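Long-range contacts in aspartate--tRNA(Asp/Asn) ligase (Thermus thermophilus, PDB 1N9W), which attaches L-aspartate, activated with ATP, to both tRNA(Asp) and tRNA(Asn) with similar efficiency, as a non-discriminating class II aminoacyl-tRNA synthetase: residues P91-I96 against Y111-L116; L270-A275 against T315-S320; T333-D338 against G349-H354. All coordinates share one frame; numbering follows the deposited sequence.

Contact 1: residues P91-I96 against Y111-L116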
ATOM      1  N   PRO B  91     -18.766 -26.911  16.084  1.00 45.06           N
ATOM      2  CA  PRO B  91     -19.333 -25.704  16.684  1.00 45.17           C
ATOM      3  C   PRO B  91     -18.180 -24.740  16.937  1.00 44.47           C
ATOM      4  O   PRO B  91     -17.073 -25.167  17.269  1.00 44.21           O
ATOM      5  CB  PRO B  91     -19.951 -26.226  17.978  1.00 45.77           C
ATOM      6  CG  PRO B  91     -20.359 -27.628  17.608  1.00 45.64           C
ATOM      7  CD  PRO B  91     -19.141 -28.108  16.860  1.00 44.99           C
ATOM      8  N   THR B  92     -18.422 -23.446  16.766  1.00 45.34           N
ATOM      9  CA  THR B  92     -17.371 -22.462  16.986  1.00 46.74           C
ATOM     10  C   THR B  92     -16.945 -22.489  18.450  1.00 48.43           C
ATOM     11  O   THR B  92     -17.783 -22.568  19.348  1.00 48.44           O
ATOM     12  CB  THR B  92     -17.843 -21.047  16.619  1.00 45.63           C
ATOM     13  OG1 THR B  92     -19.058 -20.750  17.313  1.00 44.36           O
ATOM     14  CG2 THR B  92     -18.075 -20.941  15.120  1.00 45.42           C
ATOM     15  N   PRO B  93     -15.630 -22.435  18.704  1.00 50.13           N
ATOM     16  CA  PRO B  93     -15.080 -22.454  20.062  1.00 51.38           C
ATOM     17  C   PRO B  93     -15.774 -21.433  20.955  1.00 52.76           C
ATOM     18  O   PRO B  93     -15.999 -21.677  22.140  1.00 53.05           O
ATOM     19  CB  PRO B  93     -13.610 -22.123  19.836  1.00 51.08           C
ATOM     20  CG  PRO B  93     -13.339 -22.757  18.507  1.00 51.18           C
ATOM     21  CD  PRO B  93     -14.548 -22.337  17.707  1.00 50.34           C
ATOM     22  N   VAL B  94     -16.110 -20.289  20.372  1.00 54.35           N
ATOM     23  CA  VAL B  94     -16.793 -19.226  21.097  1.00 56.23           C
ATOM     24  C   VAL B  94     -17.944 -18.727  20.225  1.00 57.57           C
ATOM     25  O   VAL B  94     -17.842 -18.732  18.997  1.00 57.63           O
ATOM     26  CB  VAL B  94     -15.823 -18.054  21.409  1.00 56.12           C
ATOM     27  CG1 VAL B  94     -16.589 -16.875  21.995  1.00 56.61           C
ATOM     28  CG2 VAL B  94     -14.749 -18.516  22.390  1.00 56.71           C
ATOM     29  N   GLU B  95     -19.046 -18.321  20.850  1.00 58.36           N
ATOM     30  CA  GLU B  95     -20.189 -17.817  20.093  1.00 59.07           C
ATOM     31  C   GLU B  95     -19.806 -16.503  19.420  1.00 58.96           C
ATOM     32  O   GLU B  95     -19.806 -15.448  20.054  1.00 59.19           O
ATOM     33  CB  GLU B  95     -21.399 -17.583  21.003  1.00 60.05           C
ATOM     34  CG  GLU B  95     -22.119 -18.842  21.465  1.00 62.04           C
ATOM     35  CD  GLU B  95     -23.413 -18.520  22.212  1.00 63.44           C
ATOM     36  OE1 GLU B  95     -23.351 -17.827  23.252  1.00 63.17           O
ATOM     37  OE2 GLU B  95     -24.490 -18.960  21.758  1.00 64.36           O
ATOM     38  N   ILE B  96     -19.472 -16.576  18.134  1.00 58.11           N
ATOM     39  CA  ILE B  96     -19.097 -15.389  17.377  1.00 57.28           C
ATOM     40  C   ILE B  96     -20.123 -14.260  17.530  1.00 57.84           C
ATOM     41  O   ILE B  96     -19.749 -13.109  17.761  1.00 58.87           O
ATOM     42  CB  ILE B  96     -18.897 -15.740  15.883  1.00 56.52           C
ATOM     43  CG1 ILE B  96     -17.644 -16.609  15.740  1.00 55.67           C
ATOM     44  CG2 ILE B  96     -18.770 -14.479  15.040  1.00 54.85           C
ATOM     45  CD1 ILE B  96     -17.341 -17.031  14.331  1.00 55.64           C
ATOM     46  N   TYR B 111      -8.977 -17.373  19.245  1.00 43.75           N
ATOM     47  CA  TYR B 111      -9.312 -18.159  18.057  1.00 44.89           C
ATOM     48  C   TYR B 111      -9.523 -17.250  16.857  1.00 44.32           C
ATOM     49  O   TYR B 111     -10.501 -17.394  16.119  1.00 43.30           O
ATOM     50  CB  TYR B 111     -10.586 -18.969  18.290  1.00 46.97           C
ATOM     51  CG  TYR B 111     -10.522 -19.898  19.474  1.00 48.95           C
ATOM     52  CD1 TYR B 111     -10.665 -19.416  20.777  1.00 49.67           C
ATOM     53  CD2 TYR B 111     -10.309 -21.267  19.294  1.00 50.14           C
ATOM     54  CE1 TYR B 111     -10.601 -20.274  21.867  1.00 49.98           C
ATOM     55  CE2 TYR B 111     -10.242 -22.131  20.375  1.00 50.26           C
ATOM     56  CZ  TYR B 111     -10.389 -21.628  21.658  1.00 50.59           C
ATOM     57  OH  TYR B 111     -10.319 -22.487  22.727  1.00 52.47           O
ATOM     58  N   ARG B 112      -8.598 -16.314  16.681  1.00 42.65           N
ATOM     59  CA  ARG B 112      -8.630 -15.344  15.593  1.00 42.46           C
ATOM     60  C   ARG B 112      -9.184 -15.855  14.265  1.00 38.62           C
ATOM     61  O   ARG B 112     -10.105 -15.262  13.708  1.00 37.72           O
ATOM     62  CB  ARG B 112      -7.221 -14.791  15.344  1.00 45.64           C
ATOM     63  CG  ARG B 112      -6.759 -13.690  16.285  1.00 50.50           C
ATOM     64  CD  ARG B 112      -7.492 -12.386  16.022  1.00 54.44           C
ATOM     65  NE  ARG B 112      -6.680 -11.229  16.391  1.00 59.13           N
ATOM     66  CZ  ARG B 112      -7.087  -9.966  16.298  1.00 61.45           C
ATOM     67  NH1 ARG B 112      -8.305  -9.691  15.850  1.00 60.90           N
ATOM     68  NH2 ARG B 112      -6.273  -8.974  16.646  1.00 63.01           N
ATOM     69  N   TYR B 113      -8.605 -16.943  13.759  1.00 34.56           N
ATOM     70  CA  TYR B 113      -9.014 -17.505  12.473  1.00 32.16           C
ATOM     71  C   TYR B 113     -10.526 -17.553  12.252  1.00 30.49           C
ATOM     72  O   TYR B 113     -10.983 -17.644  11.115  1.00 28.82           O
ATOM     73  CB  TYR B 113      -8.387 -18.899  12.270  1.00 32.46           C
ATOM     74  CG  TYR B 113      -8.828 -19.965  13.254  1.00 34.58           C
ATOM     75  CD1 TYR B 113      -9.954 -20.747  13.003  1.00 34.27           C
ATOM     76  CD2 TYR B 113      -8.161 -20.143  14.468  1.00 35.94           C
ATOM     77  CE1 TYR B 113     -10.417 -21.671  13.937  1.00 36.84           C
ATOM     78  CE2 TYR B 113      -8.615 -21.067  15.414  1.00 38.26           C
ATOM     79  CZ  TYR B 113      -9.745 -21.823  15.144  1.00 39.13           C
ATOM     80  OH  TYR B 113     -10.233 -22.691  16.095  1.00 41.67           O
ATOM     81  N   VAL B 114     -11.302 -17.472  13.331  1.00 28.16           N
ATOM     82  CA  VAL B 114     -12.748 -17.511  13.204  1.00 27.40           C
ATOM     83  C   VAL B 114     -13.460 -16.334  13.898  1.00 26.63           C
ATOM     84  O   VAL B 114     -14.444 -15.801  13.369  1.00 25.09           O
ATOM     85  CB  VAL B 114     -13.295 -18.891  13.688  1.00 28.88           C
ATOM     86  CG1 VAL B 114     -12.999 -19.089  15.176  1.00 29.56           C
ATOM     87  CG2 VAL B 114     -14.781 -18.992  13.397  1.00 30.21           C
ATOM     88  N   THR B 115     -12.963 -15.907  15.055  1.00 25.17           N
ATOM     89  CA  THR B 115     -13.573 -14.787  15.783  1.00 25.55           C
ATOM     90  C   THR B 115     -13.381 -13.458  15.062  1.00 25.52           C
ATOM     91  O   THR B 115     -14.119 -12.503  15.297  1.00 27.29           O
ATOM     92  CB  THR B 115     -12.973 -14.632  17.206  1.00 24.42           C
ATOM     93  OG1 THR B 115     -11.540 -14.506  17.120  1.00 26.10           O
ATOM     94  CG2 THR B 115     -13.322 -15.829  18.054  1.00 23.77           C
ATOM     95  N   LEU B 116     -12.398 -13.394  14.172  1.00 24.88           N
ATOM     96  CA  LEU B 116     -12.154 -12.153  13.444  1.00 25.80           C
ATOM     97  C   LEU B 116     -13.271 -11.871  12.444  1.00 24.20           C
ATOM     98  O   LEU B 116     -13.383 -10.757  11.924  1.00 22.34           O
ATOM     99  CB  LEU B 116     -10.805 -12.226  12.742  1.00 29.10           C
ATOM    100  CG  LEU B 116     -10.155 -10.913  12.320  1.00 31.18           C
ATOM    101  CD1 LEU B 116     -10.464  -9.775  13.310  1.00 32.35           C
ATOM    102  CD2 LEU B 116      -8.663 -11.165  12.234  1.00 32.54           C
TER
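Pro-93, Val-94 and Ile-96 lean on Tyr-111 and Val-114 in an apolar surface contact, made where the loop that leaves strand 81-84 meets the short helix 112-115. No hydrogen bond crosses it; the segments meet through carbon contacts and one CH-pi contact. At one end the pyrrolidine of Pro-93 sits on the phenol ring of Tyr-111. Its CB lies over the face, 3.5 Å from the ring centroid of Tyr-111 and 17° off the normal, a CH-pi contact shifted toward the CD2-CE2 rim; CG of Pro-93 reaches the same rim at CD2, 3.5 Å away. Val-94 brings CG2 obliquely to within 4.5 Å of Tyr-111 CD1. In the middle, CD of Pro-93 and CG2 of Thr-92 rest more loosely on the two methyls of Val-114. The other end is tight. Ile-96 has its CD1 anti to CA (chi2 180°), an extended tip that comes to 3.4 Å from Val-114 CG2, closer than carbons normally pack, and to 3.3 Å from the carbonyl O of Val-114. The loop also holds its own turn: Thr-92 OG1 donates to Val-94 O over 2.9 Å, from above the carbonyl plane. The loop follows the last strand of the six-stranded sheet, 81-84, and packs on helix 112-115, which precedes the long helix 119-141. Tyr-382 of the second subunit packs on Thr-92 and Pro-93, while Met-186 of that same subunit meets Leu-116, so the loop and helix 112-115 both border the neighbouring chain of the homodimer.

Contact 2: residues L270-A275 against T315-S320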
ATOM      1  N   LEU B 270       3.529  22.671  21.638  1.00 63.24           N
ATOM      2  CA  LEU B 270       4.042  22.805  22.992  1.00 63.69           C
ATOM      3  C   LEU B 270       5.458  22.269  23.109  1.00 64.25           C
ATOM      4  O   LEU B 270       5.709  21.083  22.887  1.00 64.52           O
ATOM      5  CB  LEU B 270       3.128  22.066  23.971  1.00 64.44           C
ATOM      6  CG  LEU B 270       3.260  22.443  25.449  1.00 64.31           C
ATOM      7  CD1 LEU B 270       2.902  23.909  25.626  1.00 64.34           C
ATOM      8  CD2 LEU B 270       2.338  21.574  26.286  1.00 64.30           C
ATOM      9  N   THR B 271       6.382  23.152  23.468  1.00 64.33           N
ATOM     10  CA  THR B 271       7.783  22.782  23.611  1.00 64.75           C
ATOM     11  C   THR B 271       7.989  21.703  24.666  1.00 65.20           C
ATOM     12  O   THR B 271       7.329  21.696  25.704  1.00 65.11           O
ATOM     13  CB  THR B 271       8.629  24.000  24.001  1.00 64.85           C
ATOM     14  OG1 THR B 271       8.411  25.052  23.055  1.00 63.26           O
ATOM     15  CG2 THR B 271      10.105  23.633  24.013  1.00 65.46           C
ATOM     16  N   HIS B 272       8.916  20.792  24.391  1.00 66.52           N
ATOM     17  CA  HIS B 272       9.231  19.712  25.315  1.00 68.11           C
ATOM     18  C   HIS B 272       9.675  20.289  26.653  1.00 69.84           C
ATOM     19  O   HIS B 272       9.667  19.601  27.672  1.00 69.87           O
ATOM     20  CB  HIS B 272      10.328  18.823  24.718  1.00 68.20           C
ATOM     21  CG  HIS B 272      10.919  17.846  25.687  1.00 69.11           C
ATOM     22  ND1 HIS B 272      11.940  18.181  26.551  1.00 69.69           N
ATOM     23  CD2 HIS B 272      10.641  16.542  25.922  1.00 69.76           C
ATOM     24  CE1 HIS B 272      12.266  17.125  27.274  1.00 69.94           C
ATOM     25  NE2 HIS B 272      11.493  16.117  26.912  1.00 70.21           N
ATOM     26  N   ALA B 273      10.062  21.561  26.645  1.00 71.21           N
ATOM     27  CA  ALA B 273      10.495  22.231  27.866  1.00 72.17           C
ATOM     28  C   ALA B 273       9.278  22.794  28.599  1.00 72.99           C
ATOM     29  O   ALA B 273       9.175  22.695  29.818  1.00 72.78           O
ATOM     30  CB  ALA B 273      11.476  23.351  27.530  1.00 71.97           C
ATOM     31  N   GLU B 274       8.354  23.378  27.844  1.00 74.23           N
ATOM     32  CA  GLU B 274       7.147  23.951  28.417  1.00 76.31           C
ATOM     33  C   GLU B 274       6.226  22.850  28.919  1.00 77.58           C
ATOM     34  O   GLU B 274       5.497  23.034  29.892  1.00 78.10           O
ATOM     35  CB  GLU B 274       6.418  24.782  27.368  1.00 76.80           C
ATOM     36  CG  GLU B 274       7.305  25.798  26.685  1.00 79.21           C
ATOM     37  CD  GLU B 274       6.667  26.386  25.445  1.00 80.86           C
ATOM     38  OE1 GLU B 274       7.314  27.235  24.794  1.00 81.48           O
ATOM     39  OE2 GLU B 274       5.522  25.998  25.119  1.00 81.15           O
ATOM     40  N   ALA B 275       6.257  21.706  28.245  1.00 78.85           N
ATOM     41  CA  ALA B 275       5.419  20.577  28.624  1.00 79.68           C
ATOM     42  C   ALA B 275       6.031  19.819  29.794  1.00 80.18           C
ATOM     43  O   ALA B 275       5.318  19.250  30.620  1.00 80.28           O
ATOM     44  CB  ALA B 275       5.242  19.643  27.434  1.00 79.22           C
ATOM     45  N   THR B 315       6.938  19.906  20.548  1.00 57.49           N
ATOM     46  CA  THR B 315       8.070  20.369  19.756  1.00 58.80           C
ATOM     47  C   THR B 315       9.363  20.614  20.524  1.00 59.97           C
ATOM     48  O   THR B 315       9.379  20.633  21.752  1.00 60.02           O
ATOM     49  CB  THR B 315       7.722  21.671  19.033  1.00 58.94           C
ATOM     50  OG1 THR B 315       7.384  22.663  20.006  1.00 58.32           O
ATOM     51  CG2 THR B 315       6.538  21.466  18.095  1.00 57.75           C
ATOM     52  N   ARG B 316      10.441  20.816  19.768  1.00 61.83           N
ATOM     53  CA  ARG B 316      11.778  21.084  20.300  1.00 63.53           C
ATOM     54  C   ARG B 316      12.246  20.128  21.391  1.00 64.57           C
ATOM     55  O   ARG B 316      12.156  20.435  22.577  1.00 65.02           O
ATOM     56  CB  ARG B 316      11.858  22.523  20.825  1.00 63.40           C
ATOM     57  CG  ARG B 316      11.720  23.602  19.757  1.00 65.18           C
ATOM     58  CD  ARG B 316      12.856  23.557  18.744  1.00 66.63           C
ATOM     59  NE  ARG B 316      12.729  24.602  17.733  1.00 68.96           N
ATOM     60  CZ  ARG B 316      12.788  25.905  17.993  1.00 70.82           C
ATOM     61  NH1 ARG B 316      12.977  26.330  19.236  1.00 71.82           N
ATOM     62  NH2 ARG B 316      12.652  26.787  17.009  1.00 70.98           N
ATOM     63  N   TYR B 317      12.761  18.972  20.984  1.00 65.50           N
ATOM     64  CA  TYR B 317      13.269  17.984  21.928  1.00 66.08           C
ATOM     65  C   TYR B 317      14.773  18.178  22.115  1.00 67.69           C
ATOM     66  O   TYR B 317      15.453  18.681  21.220  1.00 68.22           O
ATOM     67  CB  TYR B 317      13.009  16.565  21.419  1.00 64.55           C
ATOM     68  CG  TYR B 317      11.619  16.031  21.689  1.00 63.00           C
ATOM     69  CD1 TYR B 317      10.496  16.600  21.089  1.00 62.18           C
ATOM     70  CD2 TYR B 317      11.430  14.946  22.544  1.00 62.28           C
ATOM     71  CE1 TYR B 317       9.218  16.100  21.335  1.00 61.52           C
ATOM     72  CE2 TYR B 317      10.159  14.441  22.798  1.00 61.27           C
ATOM     73  CZ  TYR B 317       9.058  15.022  22.192  1.00 60.55           C
ATOM     74  OH  TYR B 317       7.800  14.531  22.444  1.00 59.04           O
ATOM     75  N   PRO B 318      15.309  17.792  23.288  1.00 69.08           N
ATOM     76  CA  PRO B 318      16.743  17.923  23.580  1.00 69.51           C
ATOM     77  C   PRO B 318      17.577  17.071  22.621  1.00 69.76           C
ATOM     78  O   PRO B 318      17.241  15.919  22.360  1.00 69.85           O
ATOM     79  CB  PRO B 318      16.848  17.422  25.019  1.00 68.93           C
ATOM     80  CG  PRO B 318      15.527  17.804  25.599  1.00 69.19           C
ATOM     81  CD  PRO B 318      14.567  17.406  24.503  1.00 69.66           C
ATOM     82  N   ARG B 319      18.662  17.632  22.103  1.00 70.16           N
ATOM     83  CA  ARG B 319      19.507  16.890  21.182  1.00 71.16           C
ATOM     84  C   ARG B 319      19.873  15.509  21.711  1.00 71.33           C
ATOM     85  O   ARG B 319      20.024  14.558  20.941  1.00 71.57           O
ATOM     86  CB  ARG B 319      20.791  17.657  20.880  1.00 71.87           C
ATOM     87  CG  ARG B 319      20.614  18.872  19.998  1.00 73.75           C
ATOM     88  CD  ARG B 319      21.969  19.322  19.490  1.00 75.08           C
ATOM     89  NE  ARG B 319      22.668  18.220  18.828  1.00 77.03           N
ATOM     90  CZ  ARG B 319      23.938  18.264  18.433  1.00 77.56           C
ATOM     91  NH1 ARG B 319      24.660  19.357  18.633  1.00 77.58           N
ATOM     92  NH2 ARG B 319      24.485  17.214  17.836  1.00 77.52           N
ATOM     93  N   SER B 320      20.011  15.395  23.027  1.00 71.24           N
ATOM     94  CA  SER B 320      20.376  14.121  23.651  1.00 71.42           C
ATOM     95  C   SER B 320      19.293  13.051  23.523  1.00 70.74           C
ATOM     96  O   SER B 320      19.572  11.860  23.663  1.00 69.95           O
ATOM     97  CB  SER B 320      20.702  14.339  25.133  1.00 71.42           C
ATOM     98  OG  SER B 320      19.599  14.893  25.826  1.00 71.50           O
TER
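His-272 packs against Arg-316 O and crosses Tyr-317 and Pro-318 at about a right angle, just past the point where Thr-271 and Thr-315 form a parallel beta bridge. Two backbone bonds set the bridge: Thr-315 N gives its hydrogen to Leu-270 O (2.9 Å), and His-272 N gives its own to Thr-315 O (2.7 Å). Beyond the backbone, His-272 CB comes first, 3.2 Å from Arg-316 O. CG stands anti to the backbone N (chi1 169°) and meets Pro-318 CD loosely; the ring beyond it lies between Tyr-317 and Pro-318. Next, CD2 of His-272 hangs over one face of the Tyr-317 ring, 3.8 Å from CE2; the two ring planes make 40°, neither a stack nor a T. On the other branch, ND1 of His-272 lies 3.4 Å from Pro-318 CD; CE1 of His-272 is 3.6 Å from the same CD, and NE2 meets it more loosely. That carbon sits over the imidazole face, 23° off its normal, as a CH-pi contact. An alanine here would probably open a gap between Tyr-317 and Pro-318, since both would lose the imidazole they pack on, while the backbone bonds could remain. To the side, Thr-271 CG2 touches Arg-316 CB at 3.8 Å, whereas the guanidinium of Arg-316 turns off to a salt bridge with Glu-329. Strands 269-271 and 311-315 run parallel at one end of the otherwise largely antiparallel class II sheet, with helices 272-283 and 293-306 between them in the chain, as in a beta-alpha-beta crossover.

Contact 3: residues T333-D338 against G349-H354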
ATOM      1  N   THR B 333      18.035  22.325  21.702  1.00 71.88           N
ATOM      2  CA  THR B 333      16.936  21.558  21.119  1.00 69.74           C
ATOM      3  C   THR B 333      17.215  21.055  19.705  1.00 68.49           C
ATOM      4  O   THR B 333      18.358  21.047  19.241  1.00 68.29           O
ATOM      5  CB  THR B 333      15.628  22.388  21.090  1.00 69.19           C
ATOM      6  OG1 THR B 333      15.783  23.513  20.216  1.00 67.63           O
ATOM      7  CG2 THR B 333      15.276  22.883  22.484  1.00 68.25           C
ATOM      8  N   THR B 334      16.150  20.622  19.036  1.00 67.26           N
ATOM      9  CA  THR B 334      16.217  20.111  17.671  1.00 64.70           C
ATOM     10  C   THR B 334      14.903  20.421  16.966  1.00 63.39           C
ATOM     11  O   THR B 334      13.901  20.723  17.612  1.00 62.89           O
ATOM     12  CB  THR B 334      16.431  18.581  17.644  1.00 64.26           C
ATOM     13  OG1 THR B 334      15.498  17.951  18.526  1.00 62.55           O
ATOM     14  CG2 THR B 334      17.842  18.230  18.067  1.00 65.04           C
ATOM     15  N   ARG B 335      14.914  20.349  15.639  1.00 62.07           N
ATOM     16  CA  ARG B 335      13.715  20.611  14.853  1.00 61.24           C
ATOM     17  C   ARG B 335      12.892  19.336  14.712  1.00 60.42           C
ATOM     18  O   ARG B 335      12.501  18.948  13.611  1.00 60.94           O
ATOM     19  CB  ARG B 335      14.095  21.134  13.471  1.00 61.88           C
ATOM     20  CG  ARG B 335      14.761  22.488  13.499  1.00 62.68           C
ATOM     21  CD  ARG B 335      15.055  22.966  12.094  1.00 63.65           C
ATOM     22  NE  ARG B 335      15.650  24.295  12.094  1.00 64.34           N
ATOM     23  CZ  ARG B 335      15.988  24.960  10.998  1.00 64.32           C
ATOM     24  NH1 ARG B 335      15.789  24.416   9.804  1.00 64.30           N
ATOM     25  NH2 ARG B 335      16.525  26.169  11.095  1.00 64.15           N
ATOM     26  N   SER B 336      12.640  18.689  15.845  1.00 59.18           N
ATOM     27  CA  SER B 336      11.870  17.458  15.882  1.00 57.44           C
ATOM     28  C   SER B 336      10.532  17.696  16.576  1.00 56.22           C
ATOM     29  O   SER B 336      10.340  18.722  17.234  1.00 54.95           O
ATOM     30  CB  SER B 336      12.654  16.377  16.629  1.00 58.14           C
ATOM     31  OG  SER B 336      12.955  16.799  17.948  1.00 58.34           O
ATOM     32  N   PHE B 337       9.612  16.745  16.421  1.00 53.56           N
ATOM     33  CA  PHE B 337       8.290  16.841  17.032  1.00 51.15           C
ATOM     34  C   PHE B 337       7.622  15.468  17.152  1.00 49.53           C
ATOM     35  O   PHE B 337       7.943  14.540  16.410  1.00 48.32           O
ATOM     36  CB  PHE B 337       7.393  17.791  16.218  1.00 52.16           C
ATOM     37  CG  PHE B 337       7.083  17.305  14.821  1.00 52.32           C
ATOM     38  CD1 PHE B 337       6.122  16.320  14.603  1.00 52.13           C
ATOM     39  CD2 PHE B 337       7.775  17.813  13.726  1.00 52.89           C
ATOM     40  CE1 PHE B 337       5.854  15.848  13.317  1.00 51.92           C
ATOM     41  CE2 PHE B 337       7.515  17.348  12.435  1.00 53.34           C
ATOM     42  CZ  PHE B 337       6.555  16.362  12.234  1.00 52.69           C
ATOM     43  N   ASP B 338       6.697  15.357  18.099  1.00 46.65           N
ATOM     44  CA  ASP B 338       5.950  14.133  18.340  1.00 43.47           C
ATOM     45  C   ASP B 338       4.492  14.518  18.391  1.00 42.78           C
ATOM     46  O   ASP B 338       4.149  15.555  18.951  1.00 42.37           O
ATOM     47  CB  ASP B 338       6.351  13.513  19.678  1.00 43.26           C
ATOM     48  CG  ASP B 338       7.470  12.515  19.545  1.00 43.74           C
ATOM     49  OD1 ASP B 338       8.192  12.562  18.529  1.00 44.32           O
ATOM     50  OD2 ASP B 338       7.633  11.678  20.462  1.00 45.09           O
ATOM     51  N   GLY B 349       8.784  12.594  14.299  1.00 44.40           N
ATOM     52  CA  GLY B 349       9.596  13.003  13.173  1.00 43.63           C
ATOM     53  C   GLY B 349      10.199  14.379  13.337  1.00 44.31           C
ATOM     54  O   GLY B 349      10.226  14.933  14.438  1.00 45.48           O
ATOM     55  N   GLY B 350      10.689  14.935  12.236  1.00 43.35           N
ATOM     56  CA  GLY B 350      11.287  16.256  12.270  1.00 41.02           C
ATOM     57  C   GLY B 350      12.254  16.444  11.119  1.00 39.84           C
ATOM     58  O   GLY B 350      12.459  15.537  10.312  1.00 38.24           O
ATOM     59  N   GLN B 351      12.849  17.628  11.034  1.00 38.14           N
ATOM     60  CA  GLN B 351      13.806  17.905   9.975  1.00 37.24           C
ATOM     61  C   GLN B 351      15.115  17.176  10.273  1.00 37.59           C
ATOM     62  O   GLN B 351      15.494  17.041  11.436  1.00 37.31           O
ATOM     63  CB  GLN B 351      14.038  19.412   9.864  1.00 37.35           C
ATOM     64  CG  GLN B 351      15.201  19.793   8.971  1.00 37.73           C
ATOM     65  CD  GLN B 351      15.102  21.217   8.463  1.00 37.38           C
ATOM     66  OE1 GLN B 351      14.489  22.078   9.101  1.00 36.73           O
ATOM     67  NE2 GLN B 351      15.716  21.478   7.314  1.00 36.45           N
ATOM     68  N   ARG B 352      15.784  16.686   9.230  1.00 37.16           N
ATOM     69  CA  ARG B 352      17.054  15.979   9.388  1.00 39.14           C
ATOM     70  C   ARG B 352      18.176  16.920   8.962  1.00 41.33           C
ATOM     71  O   ARG B 352      17.919  18.027   8.496  1.00 42.03           O
ATOM     72  CB  ARG B 352      17.130  14.732   8.489  1.00 38.21           C
ATOM     73  CG  ARG B 352      15.803  14.116   8.052  1.00 40.36           C
ATOM     74  CD  ARG B 352      15.082  13.442   9.198  1.00 40.04           C
ATOM     75  NE  ARG B 352      13.851  12.783   8.775  1.00 40.60           N
ATOM     76  CZ  ARG B 352      13.044  12.133   9.606  1.00 40.90           C
ATOM     77  NH1 ARG B 352      13.341  12.061  10.897  1.00 39.07           N
ATOM     78  NH2 ARG B 352      11.936  11.560   9.153  1.00 40.69           N
ATOM     79  N   ILE B 353      19.417  16.465   9.113  1.00 42.81           N
ATOM     80  CA  ILE B 353      20.593  17.244   8.724  1.00 45.30           C
ATOM     81  C   ILE B 353      20.969  16.851   7.293  1.00 45.72           C
ATOM     82  O   ILE B 353      21.089  15.665   6.984  1.00 45.91           O
ATOM     83  CB  ILE B 353      21.795  16.944   9.658  1.00 46.41           C
ATOM     84  CG1 ILE B 353      21.447  17.344  11.095  1.00 46.04           C
ATOM     85  CG2 ILE B 353      23.039  17.690   9.178  1.00 45.86           C
ATOM     86  CD1 ILE B 353      22.460  16.883  12.122  1.00 48.48           C
ATOM     87  N   HIS B 354      21.165  17.839   6.423  1.00 47.12           N
ATOM     88  CA  HIS B 354      21.503  17.561   5.024  1.00 48.08           C
ATOM     89  C   HIS B 354      22.950  17.827   4.640  1.00 50.09           C
ATOM     90  O   HIS B 354      23.436  17.290   3.645  1.00 49.53           O
ATOM     91  CB  HIS B 354      20.596  18.362   4.096  1.00 47.47           C
ATOM     92  CG  HIS B 354      20.580  19.829   4.389  1.00 46.44           C
ATOM     93  ND1 HIS B 354      19.980  20.354   5.512  1.00 45.71           N
ATOM     94  CD2 HIS B 354      21.069  20.882   3.694  1.00 46.12           C
ATOM     95  CE1 HIS B 354      20.097  21.671   5.495  1.00 45.49           C
ATOM     96  NE2 HIS B 354      20.753  22.016   4.406  1.00 46.25           N
TER
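Ser-336 and Gly-350 face each other as a non-hydrogen-bonded antiparallel pair in the beta hairpin of strands 336-341 and 344-351, inside the catalytic sheet of the class II fold. Here the backbones almost touch, with Ser-336 CA 3.9 Å from Gly-350 CA and Arg-335 O 3.2 Å from that same CA. A CB on Gly-350 would collide with both, and at the backbone angles of Gly-350 it would also press on the preceding carbonyl O, so only glycine fits easily. The next pair is hydrogen-bonded: Phe-337 N donates to Gly-349 O at 2.8 Å, and Gly-349 N returns a nearly straight bond (175°) to Phe-337 O. Gly-349 O also lies above one face of the Phe-337 ring, near its rim. CG of Phe-337 sits between the backbone N and carbonyl carbon (chi1 65°), and the ring lies against the partner strand, at Gly-349 and Gly-350; Leu-230 and Met-231 of helix 227-248 pack against it. Further along the second strand, Arg-352, predicted to bind aspartate, is salt-bridged to Glu-220.

Just before strand 336-341 the contact turns to its more exposed side. Arg-335, the centre of an inverse gamma turn, accepts Gln-351 N at its carbonyl O (2.9 Å), but its long side chain runs out to a partly exposed position, extended and beside that of Gln-351, both pointing the same way. One hydrogen bond joins the side chains. Arg-335 NH1 donates to Gln-351 OE1 over 2.8 Å; the oxygen lies within 5° of the guanidinium plane, yet NH1 stands above the plane of the amide.

Overall arrangement
Along the chain the three contacts follow in series, none enclosing another. Contact 1 stands apart, in the loop and short helix that follow strand 81-84: its centre is about 47 Å from that of contact 2 and 46 Å from that of contact 3, on the opposite side of the chain's centre. Contacts 2 and 3 have centres about 11 Å apart and share the eight-stranded sheet, where strands 269-271, 311-315, 336-341 and 344-351 lie in that order from the edge inward. They touch through Tyr-317 O and Thr-334 OG1, 2.8 Å apart. They join neighbouring strands at one end of the sheet, close to Glu-345, Ser-348 and Arg-352, predicted to bind ATP or aspartate, while contact 1 lies toward the tRNA-binding domain.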